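Local structure of GTPase-activating protein BEM3 (Saccharomyces cerevisiae S288C, 6FSF) at residues R162-L171 with D175-R186. The protein acts as a GTPase-activating protein for CDC42, and less efficiently for RHO1, and carries tandem PX and PH domains, the part modelled here. Sequence-based numbering, arbitrary orientation.
Sequences RYGILRDDVL and DKNQLTETIKLR
The R162 guanidinium meets E181, D175 and T180, its chain bent at chi2 and chi3 to swing it across to the turn and strand of 175-186. The guanidinium and the carboxylate of E181 have their planes only 24° apart: OE1 lies at the guanidinium edge, in plane, while OE2 takes the salt-bridging hydrogen bond through its syn lone pair, 3.2 Å from R162 NH1 and bent to 137° at the hydrogen. Over one guanidinium face sit D175 CB, 3.3 Å from R162 NE, and T180 OG1. D175 OD1 makes only a long salt bridge to R162 NH2, with no N-H aimed at it because it stands well out of the guanidinium plane. T180 and E181 form a classic beta bulge against strand 170-174. At the other end, L171 and I183 are a hydrogen-bonded antiparallel pair, L171 N to I183 O being 2.8 Å. Their CB atoms meet on the face where L185 CD1 packs 4.0 Å from L171 CB, and the L185 side chain crosses that of L166 at about a right angle. R186 lays one guanidinium face over D169 CB, 3.3 Å from R186 NH2. In this PH-domain sheet, strand 170-174 lies between strands 160-167 and 179-184; helix 230-240 packs against L166, L171 and L185.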
# COMPACT_ATOMS: atom_id res chain seq x y z
N ARG A 162 4.79 8.50 7.57
CA ARG A 162 3.93 9.41 8.30
C ARG A 162 2.50 9.24 7.84
O ARG A 162 2.24 8.84 6.70
CB ARG A 162 4.36 10.88 8.10
CG ARG A 162 5.64 11.26 8.82
CD ARG A 162 5.43 11.26 10.32
NE ARG A 162 6.35 10.35 11.00
CZ ARG A 162 7.53 10.71 11.49
NH1 ARG A 162 7.94 11.96 11.38
NH2 ARG A 162 8.30 9.81 12.09
N TYR A 163 1.56 9.54 8.73
CA TYR A 163 0.14 9.58 8.40
C TYR A 163 -0.30 11.03 8.42
O TYR A 163 -0.22 11.69 9.46
CB TYR A 163 -0.69 8.73 9.36
CG TYR A 163 -2.17 8.80 9.08
CD1 TYR A 163 -3.06 9.20 10.05
CD2 TYR A 163 -2.66 8.47 7.82
CE1 TYR A 163 -4.42 9.26 9.80
CE2 TYR A 163 -4.02 8.54 7.55
CZ TYR A 163 -4.89 8.93 8.54
OH TYR A 163 -6.24 9.00 8.29
N GLY A 164 -0.77 11.52 7.27
CA GLY A 164 -1.13 12.92 7.12
C GLY A 164 -2.63 13.14 7.23
O GLY A 164 -3.42 12.38 6.68
N ILE A 165 -3.00 14.19 7.96
CA ILE A 165 -4.39 14.63 8.08
C ILE A 165 -4.45 16.11 7.72
O ILE A 165 -3.77 16.93 8.34
CB ILE A 165 -4.96 14.40 9.49
CG1 ILE A 165 -5.04 12.91 9.81
CG2 ILE A 165 -6.34 15.03 9.61
CD1 ILE A 165 -6.20 12.20 9.14
N LEU A 166 -5.26 16.45 6.72
CA LEU A 166 -5.50 17.84 6.37
C LEU A 166 -6.68 18.34 7.20
O LEU A 166 -7.81 17.87 7.04
CB LEU A 166 -5.79 17.99 4.88
CG LEU A 166 -5.80 19.43 4.35
CD1 LEU A 166 -4.61 20.21 4.89
CD2 LEU A 166 -5.82 19.47 2.82
N ARG A 167 -6.41 19.29 8.09
CA ARG A 167 -7.43 19.87 8.96
C ARG A 167 -7.61 21.34 8.58
O ARG A 167 -6.69 22.14 8.73
CB ARG A 167 -7.03 19.74 10.43
CG ARG A 167 -8.04 20.37 11.37
CD ARG A 167 -7.59 20.27 12.83
NE ARG A 167 -8.64 20.75 13.74
CZ ARG A 167 -8.52 20.79 15.06
NH1 ARG A 167 -9.52 21.24 15.81
NH2 ARG A 167 -7.39 20.37 15.64
N ASP A 168 -8.81 21.67 8.11
CA ASP A 168 -9.11 23.00 7.59
C ASP A 168 -8.10 23.37 6.50
O ASP A 168 -8.18 22.86 5.38
CB ASP A 168 -9.12 24.03 8.72
CG ASP A 168 -10.17 23.72 9.78
OD1 ASP A 168 -11.35 24.06 9.56
OD2 ASP A 168 -9.81 23.13 10.82
N ASP A 169 -7.15 24.24 6.82
CA ASP A 169 -6.02 24.58 5.95
C ASP A 169 -4.71 24.34 6.67
O ASP A 169 -3.75 25.10 6.54
CB ASP A 169 -6.12 26.03 5.48
CG ASP A 169 -6.80 26.17 4.13
OD1 ASP A 169 -7.54 25.24 3.73
OD2 ASP A 169 -6.60 27.21 3.48
N VAL A 170 -4.66 23.28 7.48
CA VAL A 170 -3.49 22.92 8.27
C VAL A 170 -3.25 21.43 8.11
O VAL A 170 -4.18 20.63 8.23
CB VAL A 170 -3.68 23.31 9.75
CG1 VAL A 170 -2.59 22.68 10.61
CG2 VAL A 170 -3.68 24.82 9.91
N LEU A 171 -2.00 21.06 7.84
CA LEU A 171 -1.62 19.66 7.67
C LEU A 171 -1.02 19.13 8.96
O LEU A 171 -0.20 19.81 9.59
CB LEU A 171 -0.63 19.50 6.51
CG LEU A 171 -0.02 18.12 6.31
CD1 LEU A 171 -1.11 17.07 6.15
CD2 LEU A 171 0.91 18.11 5.10
N ASP A 175 3.35 10.07 13.73
CA ASP A 175 4.22 8.90 13.74
C ASP A 175 3.66 7.93 14.78
O ASP A 175 3.82 8.14 15.99
CB ASP A 175 5.66 9.27 14.07
CG ASP A 175 6.50 8.08 14.49
OD1 ASP A 175 7.47 8.27 15.27
OD2 ASP A 175 6.20 6.94 14.06
N LYS A 176 2.99 6.88 14.30
CA LYS A 176 2.37 5.87 15.16
C LYS A 176 1.38 6.53 16.13
O LYS A 176 1.40 6.30 17.34
CB LYS A 176 3.43 5.06 15.90
CG LYS A 176 4.49 4.49 14.97
CD LYS A 176 5.81 4.24 15.67
CE LYS A 176 5.73 3.04 16.60
NZ LYS A 176 5.51 1.77 15.87
N ASN A 177 0.50 7.36 15.56
CA ASN A 177 -0.50 8.12 16.31
C ASN A 177 0.16 9.00 17.39
O ASN A 177 -0.22 8.97 18.56
CB ASN A 177 -1.56 7.20 16.92
CG ASN A 177 -2.86 7.93 17.23
OD1 ASN A 177 -2.89 9.15 17.37
ND2 ASN A 177 -3.95 7.17 17.32
N GLN A 178 1.15 9.78 16.98
CA GLN A 178 1.74 10.81 17.83
C GLN A 178 2.09 12.00 16.95
O GLN A 178 2.85 11.86 15.99
CB GLN A 178 2.98 10.30 18.57
CG GLN A 178 2.69 9.40 19.76
CD GLN A 178 3.96 8.87 20.40
OE1 GLN A 178 5.05 9.03 19.85
NE2 GLN A 178 3.82 8.25 21.57
N LEU A 179 1.54 13.17 17.28
CA LEU A 179 1.84 14.38 16.52
C LEU A 179 3.34 14.67 16.55
O LEU A 179 3.90 14.97 17.60
CB LEU A 179 1.06 15.57 17.07
CG LEU A 179 -0.23 15.97 16.34
CD1 LEU A 179 -0.97 17.07 17.09
CD2 LEU A 179 0.06 16.40 14.90
N THR A 180 3.98 14.55 15.38
CA THR A 180 5.38 14.90 15.23
C THR A 180 5.62 16.11 14.33
O THR A 180 6.71 16.70 14.41
CB THR A 180 6.18 13.71 14.67
OG1 THR A 180 5.70 13.36 13.37
CG2 THR A 180 6.05 12.50 15.59
N GLU A 181 4.65 16.50 13.51
CA GLU A 181 4.78 17.65 12.63
C GLU A 181 3.41 18.29 12.43
O GLU A 181 2.40 17.59 12.36
CB GLU A 181 5.37 17.26 11.26
CG GLU A 181 6.88 16.99 11.24
CD GLU A 181 7.23 15.52 11.43
OE1 GLU A 181 8.43 15.20 11.53
OE2 GLU A 181 6.30 14.69 11.49
N THR A 182 3.38 19.62 12.34
CA THR A 182 2.15 20.37 12.12
C THR A 182 2.48 21.55 11.21
O THR A 182 3.44 22.29 11.47
CB THR A 182 1.55 20.86 13.45
OG1 THR A 182 1.51 19.78 14.38
CG2 THR A 182 0.13 21.38 13.25
N ILE A 183 1.70 21.72 10.14
CA ILE A 183 2.08 22.59 9.03
C ILE A 183 0.93 23.53 8.67
O ILE A 183 -0.22 23.11 8.54
CB ILE A 183 2.53 21.77 7.81
CG1 ILE A 183 3.93 21.25 8.06
CG2 ILE A 183 2.51 22.61 6.54
CD1 ILE A 183 4.84 22.33 8.64
N LYS A 184 1.27 24.81 8.49
CA LYS A 184 0.34 25.81 7.98
C LYS A 184 0.48 25.90 6.47
O LYS A 184 1.58 26.12 5.96
CB LYS A 184 0.60 27.17 8.62
CG LYS A 184 -0.10 27.42 9.94
CD LYS A 184 0.42 28.71 10.55
CE LYS A 184 -0.68 29.50 11.24
NZ LYS A 184 -0.13 30.78 11.76
N LEU A 185 -0.63 25.74 5.75
CA LEU A 185 -0.59 25.86 4.29
C LEU A 185 -0.56 27.32 3.84
O LEU A 185 -0.03 27.62 2.77
CB LEU A 185 -1.77 25.15 3.65
CG LEU A 185 -1.58 23.68 3.24
CD1 LEU A 185 -1.53 22.77 4.46
CD2 LEU A 185 -2.67 23.25 2.27
N ARG A 186 -1.13 28.22 4.64
CA ARG A 186 -1.16 29.63 4.25
C ARG A 186 0.23 30.26 4.30
O ARG A 186 0.51 31.21 3.56
CB ARG A 186 -2.12 30.41 5.14
CG ARG A 186 -3.55 29.88 5.10
CD ARG A 186 -4.44 30.66 6.05
NE ARG A 186 -5.61 29.90 6.44
CZ ARG A 186 -5.63 29.01 7.43
NH1 ARG A 186 -4.52 28.78 8.13
NH2 ARG A 186 -6.74 28.36 7.73